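Side-chain contacts in Lys-gingipain catalytic subunit (Porphyromonas gingivalis, PDB 6I9A), which cleaves proteins after lysine as a secreted cysteine endopeptidase and may act as a virulence factor in periodontal disease: residues G272-I277 and V365-A370; Y10-R15 and T411-A416. All blocks are in the same frame, centred on the assembly; numbering follows the deposited sequence.

Contact 1: residues G272-I277 and V365-A370; sequences GAYAYI and VMPYRA
Tyr-274 reaches across to Val-365 and Pro-367 and is the one side chain of 272-277 that touches 365-370. It stands where strand 273-279 turns a corner, in the six-stranded mixed sheet of the C25 peptidase domain. Segment 365-370 is a loop without regular structure, on the way from strand 357-361 to the C-terminal Ig-like domain. The pair with Val-365 is apolar, and no hydrogen bond crosses the contact. CE1 of Tyr-274 meets CG1 of Val-365 at 3.5 Å, and the methyl comes obliquely to the ring. The second methyl, CG2, lies 4.0 Å from CD1 of Tyr-274. The two methyls thus lie against the CD1, CE1 and CZ part of the ring. The phenol end goes further, to the proline, and the two side chains cross at about a right angle.

The first torsion of Tyr-274 (chi1 63°) sets CG between the backbone N and the carbonyl carbon. This sends the ring out from the strand toward the loop. Backbone hydrogen bonds to Phe-242 and Asp-362 hold the backbone from which the ring springs. Helix 126-141 packs against the contact: Tyr-139 meets the Tyr-274 ring with planes at about 30° and also touches Val-365 and Pro-367. Val-325, at the start of helix 325-342, packs against both Tyr-274 and Pro-367. The contact lies away from the catalytic and calcium sites; a sodium ion is about 8 Å from the side chain of Pro-367. At the proline, the hydroxyl OH of Tyr-274 lies 3.6 Å from CB of Pro-367 and 3.7 Å from its CG.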
ATOM      1  N   GLY A 272       5.718  15.133   1.077  1.00  9.54           N
ATOM      2  CA  GLY A 272       5.735  13.834   1.756  1.00  9.82           C
ATOM      3  C   GLY A 272       5.209  12.697   0.885  1.00  9.15           C
ATOM      4  O   GLY A 272       5.425  12.634  -0.339  1.00 10.00           O
ATOM      5  N   ALA A 273       4.565  11.730   1.574  1.00  9.19           N
ATOM      6  CA  ALA A 273       4.202  10.435   0.998  1.00  9.56           C
ATOM      7  C   ALA A 273       2.721  10.276   0.729  1.00  8.98           C
ATOM      8  O   ALA A 273       1.901  10.895   1.412  1.00 10.29           O
ATOM      9  CB  ALA A 273       4.618   9.349   2.040  1.00  9.59           C
ATOM     10  N   TYR A 274       2.383   9.345  -0.183  1.00  8.99           N
ATOM     11  CA  TYR A 274       0.981   8.917  -0.306  1.00  9.19           C
ATOM     12  C   TYR A 274       0.694   7.673   0.550  1.00  9.25           C
ATOM     13  O   TYR A 274      -0.469   7.383   0.838  1.00  9.19           O
ATOM     14  CB  TYR A 274       0.612   8.651  -1.773  1.00  9.37           C
ATOM     15  CG  TYR A 274       1.393   7.537  -2.421  1.00  8.91           C
ATOM     16  CD1 TYR A 274       1.072   6.202  -2.174  1.00  9.20           C
ATOM     17  CD2 TYR A 274       2.481   7.804  -3.253  1.00  9.42           C
ATOM     18  CE1 TYR A 274       1.778   5.166  -2.786  1.00  9.49           C
ATOM     19  CE2 TYR A 274       3.201   6.766  -3.865  1.00  9.31           C
ATOM     20  CZ  TYR A 274       2.872   5.452  -3.587  1.00  9.40           C
ATOM     21  OH  TYR A 274       3.529   4.404  -4.163  1.00  9.93           O
ATOM     22  N   ALA A 275       1.739   6.973   1.017  1.00  8.49           N
ATOM     23  CA  ALA A 275       1.581   5.803   1.890  1.00  8.42           C
ATOM     24  C   ALA A 275       2.908   5.605   2.589  1.00  8.60           C
ATOM     25  O   ALA A 275       3.985   5.952   2.088  1.00  8.56           O
ATOM     26  CB  ALA A 275       1.208   4.567   1.100  1.00  9.87           C
ATOM     27  N   TYR A 276       2.808   4.976   3.765  1.00  8.31           N
ATOM     28  CA  TYR A 276       3.967   4.641   4.625  1.00  7.96           C
ATOM     29  C   TYR A 276       3.782   3.268   5.170  1.00  7.62           C
ATOM     30  O   TYR A 276       2.697   2.909   5.632  1.00  8.68           O
ATOM     31  CB  TYR A 276       4.055   5.642   5.780  1.00  8.82           C
ATOM     32  CG  TYR A 276       5.295   5.430   6.629  1.00  8.52           C
ATOM     33  CD1 TYR A 276       6.556   5.775   6.150  1.00  9.17           C
ATOM     34  CD2 TYR A 276       5.210   4.854   7.894  1.00  9.39           C
ATOM     35  CE1 TYR A 276       7.706   5.587   6.919  1.00  8.47           C
ATOM     36  CE2 TYR A 276       6.362   4.671   8.679  1.00  9.07           C
ATOM     37  CZ  TYR A 276       7.605   5.036   8.174  1.00  8.45           C
ATOM     38  OH  TYR A 276       8.753   4.861   8.888  1.00  9.15           O
ATOM     39  N   ILE A 277       4.864   2.479   5.123  1.00  7.78           N
ATOM     40  CA  ILE A 277       4.886   1.184   5.813  1.00  7.55           C
ATOM     41  C   ILE A 277       5.909   1.273   6.939  1.00  7.66           C
ATOM     42  O   ILE A 277       7.061   1.675   6.687  1.00  8.41           O
ATOM     43  CB  ILE A 277       5.293   0.028   4.852  1.00  7.72           C
ATOM     44  CG1 ILE A 277       4.193  -0.164   3.784  1.00  9.05           C
ATOM     45  CG2 ILE A 277       5.482  -1.265   5.664  1.00  9.12           C
ATOM     46  CD1 ILE A 277       4.674  -0.991   2.585  1.00  8.98           C
ATOM     47  N   VAL A 365      -2.978   1.527  -3.317  1.00  8.81           N
ATOM     48  CA  VAL A 365      -2.230   2.061  -4.478  1.00  9.51           C
ATOM     49  C   VAL A 365      -1.354   0.946  -5.031  1.00  9.13           C
ATOM     50  O   VAL A 365      -0.748   0.148  -4.275  1.00  8.59           O
ATOM     51  CB  VAL A 365      -1.375   3.266  -4.032  1.00  9.33           C
ATOM     52  CG1 VAL A 365      -0.398   3.696  -5.138  1.00 10.73           C
ATOM     53  CG2 VAL A 365      -2.253   4.441  -3.605  1.00 10.04           C
ATOM     54  N   MET A 366      -1.210   0.909  -6.346  1.00  8.89           N
ATOM     55  CA  MET A 366      -0.280   0.071  -7.068  1.00  9.55           C
ATOM     56  C   MET A 366       0.947   0.909  -7.424  1.00  9.52           C
ATOM     57  O   MET A 366       0.896   1.704  -8.373  1.00 10.24           O
ATOM     58  CB  MET A 366      -0.889  -0.524  -8.349  1.00 11.38           C
ATOM     59  CG  MET A 366      -1.910  -1.576  -8.056  1.00 12.83           C
ATOM     60  SD  MET A 366      -2.117  -2.604  -9.502  1.00 16.54           S
ATOM     61  CE  MET A 366      -3.391  -3.716  -8.918  1.00 16.32           C
ATOM     62  N   PRO A 367       2.054   0.806  -6.708  1.00  9.33           N
ATOM     63  CA  PRO A 367       3.192   1.671  -7.021  1.00  9.78           C
ATOM     64  C   PRO A 367       3.759   1.338  -8.380  1.00  9.21           C
ATOM     65  O   PRO A 367       3.927   0.176  -8.768  1.00 10.13           O
ATOM     66  CB  PRO A 367       4.219   1.379  -5.901  1.00 10.49           C
ATOM     67  CG  PRO A 367       3.355   0.806  -4.771  1.00  9.32           C
ATOM     68  CD  PRO A 367       2.321  -0.019  -5.508  1.00  9.55           C
ATOM     69  N   TYR A 368       4.170   2.407  -9.096  1.00  9.64           N
ATOM     70  CA  TYR A 368       4.915   2.218 -10.342  1.00 10.20           C
ATOM     71  C   TYR A 368       6.331   1.701 -10.009  1.00  9.74           C
ATOM     72  O   TYR A 368       6.797   1.777  -8.856  1.00 11.92           O
ATOM     73  CB  TYR A 368       5.005   3.574 -11.121  1.00 11.17           C
ATOM     74  CG  TYR A 368       3.658   4.232 -11.312  1.00 10.64           C
ATOM     75  CD1 TYR A 368       2.640   3.589 -12.010  1.00 11.37           C
ATOM     76  CD2 TYR A 368       3.401   5.493 -10.791  1.00 10.28           C
ATOM     77  CE1 TYR A 368       1.397   4.186 -12.178  1.00 12.10           C
ATOM     78  CE2 TYR A 368       2.164   6.112 -10.951  1.00 10.70           C
ATOM     79  CZ  TYR A 368       1.149   5.435 -11.623  1.00 11.35           C
ATOM     80  OH  TYR A 368      -0.115   5.965 -11.755  1.00 11.88           O
ATOM     81  N   ARG A 369       6.989   1.140 -11.014  1.00  9.23           N
ATOM     82  CA  ARG A 369       8.350   0.646 -10.888  1.00  9.85           C
ATOM     83  C   ARG A 369       9.143   1.332 -11.971  1.00  9.79           C
ATOM     84  O   ARG A 369       9.154   0.890 -13.132  1.00 11.40           O
ATOM     85  CB  ARG A 369       8.390  -0.866 -11.004  1.00 11.49           C
ATOM     86  CG  ARG A 369       7.736  -1.584  -9.820  1.00 12.44           C
ATOM     87  CD  ARG A 369       7.774  -3.139 -10.003  1.00 12.94           C
ATOM     88  NE  ARG A 369       6.910  -3.627 -11.084  1.00 16.89           N
ATOM     89  CZ  ARG A 369       5.629  -3.933 -10.929  1.00 14.60           C
ATOM     90  NH1 ARG A 369       5.031  -3.710  -9.781  1.00 12.28           N
ATOM     91  NH2 ARG A 369       4.908  -4.381 -11.970  1.00 15.75           N
ATOM     92  N   ALA A 370       9.765   2.447 -11.612  1.00 10.40           N
ATOM     93  CA  ALA A 370      10.385   3.400 -12.552  1.00 10.59           C
ATOM     94  C   ALA A 370       9.265   3.987 -13.459  1.00 10.40           C
ATOM     95  O   ALA A 370       8.148   4.174 -12.965  1.00 10.58           O
ATOM     96  CB  ALA A 370      11.547   2.761 -13.311  1.00 11.15           C
TER

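Contact 2: residues Y10-R15 and T411-A416; sequences YNTPVR and TGVANA
Val-413, Thr-411 and Thr-12 have the most surface buried here, with Pro-13 close behind. The contact joins the loop and first residues of strand 14-20 in the parallel sheet to the Ig-like domain, at the end of strand 407-413. It falls into two pairs, Thr-12 with Val-413 and Pro-13 with Thr-411. In each pair the side chains cross at about a right angle.

One methyl of Val-413 does the touching in the first pair. Its CG2 lies 3.5 Å from OG1 of Thr-12 and 3.9 Å from CG2 of the same threonine. The methyl therefore meets both branches of Thr-12. With chi1 at 177°, CG1 of Val-413 is opposite the backbone N, which leaves CG2 beside that N and facing the threonine.

In the second pair the roles are reversed, and the hydroxyl comes from the Ig-like domain. Pro-13, which follows a cis peptide bond, offers CB and CG to it. OG1 of Thr-411 sits 3.6 Å from CB of Pro-13 and 3.8 Å from its CG. No hydrogen bond crosses the contact.

Tyr-399, on the neighbouring strand 399-404, touches all four residues, and its OH is hydrogen-bonded to Val-14 N. Tyr-41 of strand 40-46 packs on Pro-13 and Thr-411, so the contact lies between the four-stranded parallel sheet and the antiparallel Ig-like sheet.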
ATOM      1  N   TYR A  10      -4.762  -9.851  -3.316  1.00 10.33           N
ATOM      2  CA  TYR A  10      -5.432  -9.149  -4.403  1.00 11.02           C
ATOM      3  C   TYR A  10      -6.276 -10.119  -5.217  1.00 10.92           C
ATOM      4  O   TYR A  10      -5.851 -11.226  -5.554  1.00 12.67           O
ATOM      5  CB  TYR A  10      -4.386  -8.461  -5.274  1.00 11.45           C
ATOM      6  CG  TYR A  10      -5.008  -7.656  -6.387  1.00 11.69           C
ATOM      7  CD1 TYR A  10      -5.470  -6.366  -6.158  1.00 12.45           C
ATOM      8  CD2 TYR A  10      -5.234  -8.225  -7.641  1.00 12.50           C
ATOM      9  CE1 TYR A  10      -6.045  -5.612  -7.188  1.00 12.78           C
ATOM     10  CE2 TYR A  10      -5.848  -7.492  -8.672  1.00 12.91           C
ATOM     11  CZ  TYR A  10      -6.258  -6.193  -8.420  1.00 11.92           C
ATOM     12  OH  TYR A  10      -6.847  -5.472  -9.438  1.00 13.24           O
ATOM     13  N   ASN A  11      -7.485  -9.674  -5.591  1.00 10.67           N
ATOM     14  CA  ASN A  11      -8.374 -10.465  -6.425  1.00 11.48           C
ATOM     15  C   ASN A  11      -9.312  -9.506  -7.119  1.00 11.21           C
ATOM     16  O   ASN A  11      -9.457  -8.364  -6.686  1.00 12.10           O
ATOM     17  CB  ASN A  11      -9.139 -11.503  -5.560  1.00 13.15           C
ATOM     18  CG  ASN A  11      -9.705 -12.641  -6.326  1.00 14.74           C
ATOM     19  OD1 ASN A  11      -9.465 -12.778  -7.542  1.00 14.76           O
ATOM     20  ND2 ASN A  11     -10.418 -13.502  -5.593  1.00 16.97           N
ATOM     21  N   THR A  12      -9.985  -9.994  -8.166  1.00 11.12           N
ATOM     22  CA  THR A  12     -10.958  -9.188  -8.899  1.00 11.67           C
ATOM     23  C   THR A  12     -12.280  -9.926  -8.956  1.00 11.70           C
ATOM     24  O   THR A  12     -12.301 -11.170  -8.925  1.00 13.97           O
ATOM     25  CB  THR A  12     -10.481  -8.892 -10.346  1.00 12.27           C
ATOM     26  OG1 THR A  12     -10.281 -10.109 -11.042  1.00 14.03           O
ATOM     27  CG2 THR A  12      -9.190  -8.071 -10.377  1.00 12.89           C
ATOM     28  N   PRO A  13     -13.390  -9.208  -9.123  1.00 11.85           N
ATOM     29  CA  PRO A  13     -13.508  -7.742  -8.961  1.00 11.67           C
ATOM     30  C   PRO A  13     -12.990  -7.279  -7.610  1.00 11.37           C
ATOM     31  O   PRO A  13     -13.122  -7.977  -6.593  1.00 12.70           O
ATOM     32  CB  PRO A  13     -15.016  -7.468  -9.100  1.00 13.46           C
ATOM     33  CG  PRO A  13     -15.604  -8.711  -9.745  1.00 15.00           C
ATOM     34  CD  PRO A  13     -14.726  -9.847  -9.221  1.00 13.27           C
ATOM     35  N   VAL A  14     -12.313  -6.151  -7.617  1.00 11.15           N
ATOM     36  CA  VAL A  14     -11.787  -5.621  -6.366  1.00 10.63           C
ATOM     37  C   VAL A  14     -12.943  -5.196  -5.449  1.00 10.65           C
ATOM     38  O   VAL A  14     -13.827  -4.472  -5.890  1.00 11.34           O
ATOM     39  CB  VAL A  14     -10.813  -4.444  -6.589  1.00 11.72           C
ATOM     40  CG1 VAL A  14     -10.239  -3.984  -5.240  1.00 13.70           C
ATOM     41  CG2 VAL A  14      -9.713  -4.857  -7.557  1.00 13.20           C
ATOM     42  N   ARG A  15     -12.933  -5.654  -4.198  1.00 10.79           N
ATOM     43  CA  ARG A  15     -13.923  -5.262  -3.190  1.00 10.90           C
ATOM     44  C   ARG A  15     -13.238  -4.626  -2.017  1.00 10.60           C
ATOM     45  O   ARG A  15     -12.211  -5.147  -1.541  1.00 11.48           O
ATOM     46  CB  ARG A  15     -14.718  -6.491  -2.749  1.00 12.07           C
ATOM     47  CG  ARG A  15     -15.410  -7.156  -3.969  1.00 13.17           C
ATOM     48  CD  ARG A  15     -16.177  -8.422  -3.583  1.00 14.34           C
ATOM     49  NE  ARG A  15     -16.545  -9.236  -4.753  1.00 17.41           N
ATOM     50  CZ  ARG A  15     -17.529  -8.956  -5.585  1.00 20.61           C
ATOM     51  NH1 ARG A  15     -18.312  -7.912  -5.363  1.00 21.56           N
ATOM     52  NH2 ARG A  15     -17.742  -9.722  -6.641  1.00 20.53           N
ATOM     53  N   THR A 411     -17.149  -4.388 -14.260  1.00 10.40           N
ATOM     54  CA  THR A 411     -15.693  -4.568 -14.353  1.00 10.91           C
ATOM     55  C   THR A 411     -15.347  -5.808 -15.143  1.00 11.05           C
ATOM     56  O   THR A 411     -16.139  -6.770 -15.200  1.00 11.74           O
ATOM     57  CB  THR A 411     -15.037  -4.682 -12.958  1.00 11.16           C
ATOM     58  OG1 THR A 411     -15.403  -5.910 -12.327  1.00 12.27           O
ATOM     59  CG2 THR A 411     -15.366  -3.526 -12.035  1.00 12.37           C
ATOM     60  N   GLY A 412     -14.117  -5.857 -15.667  1.00 10.64           N
ATOM     61  CA  GLY A 412     -13.590  -7.065 -16.253  1.00 11.73           C
ATOM     62  C   GLY A 412     -12.098  -6.965 -16.378  1.00 10.97           C
ATOM     63  O   GLY A 412     -11.548  -5.876 -16.514  1.00 11.69           O
ATOM     64  N   VAL A 413     -11.439  -8.111 -16.423  1.00 11.78           N
ATOM     65  CA  VAL A 413      -9.981  -8.193 -16.621  1.00 11.55           C
ATOM     66  C   VAL A 413      -9.687  -8.656 -18.038  1.00 11.57           C
ATOM     67  O   VAL A 413     -10.235  -9.671 -18.475  1.00 12.58           O
ATOM     68  CB  VAL A 413      -9.357  -9.159 -15.600  1.00 12.26           C
ATOM     69  CG1 VAL A 413      -7.859  -9.283 -15.858  1.00 13.81           C
ATOM     70  CG2 VAL A 413      -9.602  -8.666 -14.174  1.00 15.12           C
ATOM     71  N   ALA A 414      -8.837  -7.949 -18.757  1.00 10.98           N
ATOM     72  CA  ALA A 414      -8.448  -8.412 -20.102  1.00 11.90           C
ATOM     73  C   ALA A 414      -7.721  -9.757 -20.010  1.00 12.44           C
ATOM     74  O   ALA A 414      -6.753  -9.912 -19.254  1.00 12.38           O
ATOM     75  CB  ALA A 414      -7.561  -7.389 -20.773  1.00 12.34           C
ATOM     76  N   ASN A 415      -8.164 -10.699 -20.815  1.00 12.88           N
ATOM     77  CA  ASN A 415      -7.589 -12.035 -20.845  1.00 13.44           C
ATOM     78  C   ASN A 415      -6.243 -12.020 -21.606  1.00 14.70           C
ATOM     79  O   ASN A 415      -5.766 -10.962 -22.021  1.00 14.73           O
ATOM     80  CB  ASN A 415      -8.612 -13.038 -21.446  1.00 14.88           C
ATOM     81  CG  ASN A 415      -8.852 -12.873 -22.916  1.00 15.10           C
ATOM     82  OD1 ASN A 415      -8.170 -12.128 -23.646  1.00 15.10           O
ATOM     83  ND2 ASN A 415      -9.869 -13.591 -23.415  1.00 16.50           N
ATOM     84  N   ALA A 416      -5.647 -13.219 -21.801  1.00 15.53           N
ATOM     85  CA  ALA A 416      -4.316 -13.305 -22.425  1.00 17.42           C
ATOM     86  C   ALA A 416      -4.313 -12.789 -23.880  1.00 18.72           C
ATOM     87  O   ALA A 416      -3.277 -12.374 -24.379  1.00 19.04           O
ATOM     88  CB  ALA A 416      -3.787 -14.749 -22.394  1.00 19.30           C
TER

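Overall arrangement
From the N terminus, the chain first passes 10-15, one side of contact 2, and enters strand 14-20 of the parallel sheet. It then builds the rest of that sheet and most of the mixed sheet before reaching 272-277. Contact 1 closes when the chain returns at 365-370, after 87 intervening residues. The chain then enters the Ig-like domain and closes contact 2 at 411-416. The loop of contact 1 thus lies wholly within the larger loop of contact 2. Their centres are about 21 Å apart, yet they touch: CE of Met-366 packs 3.7 Å from CE1 of Tyr-10. Contact 1 ties the mixed sheet to the interdomain loop, and contact 2 ties the N-terminal region to the Ig-like domain.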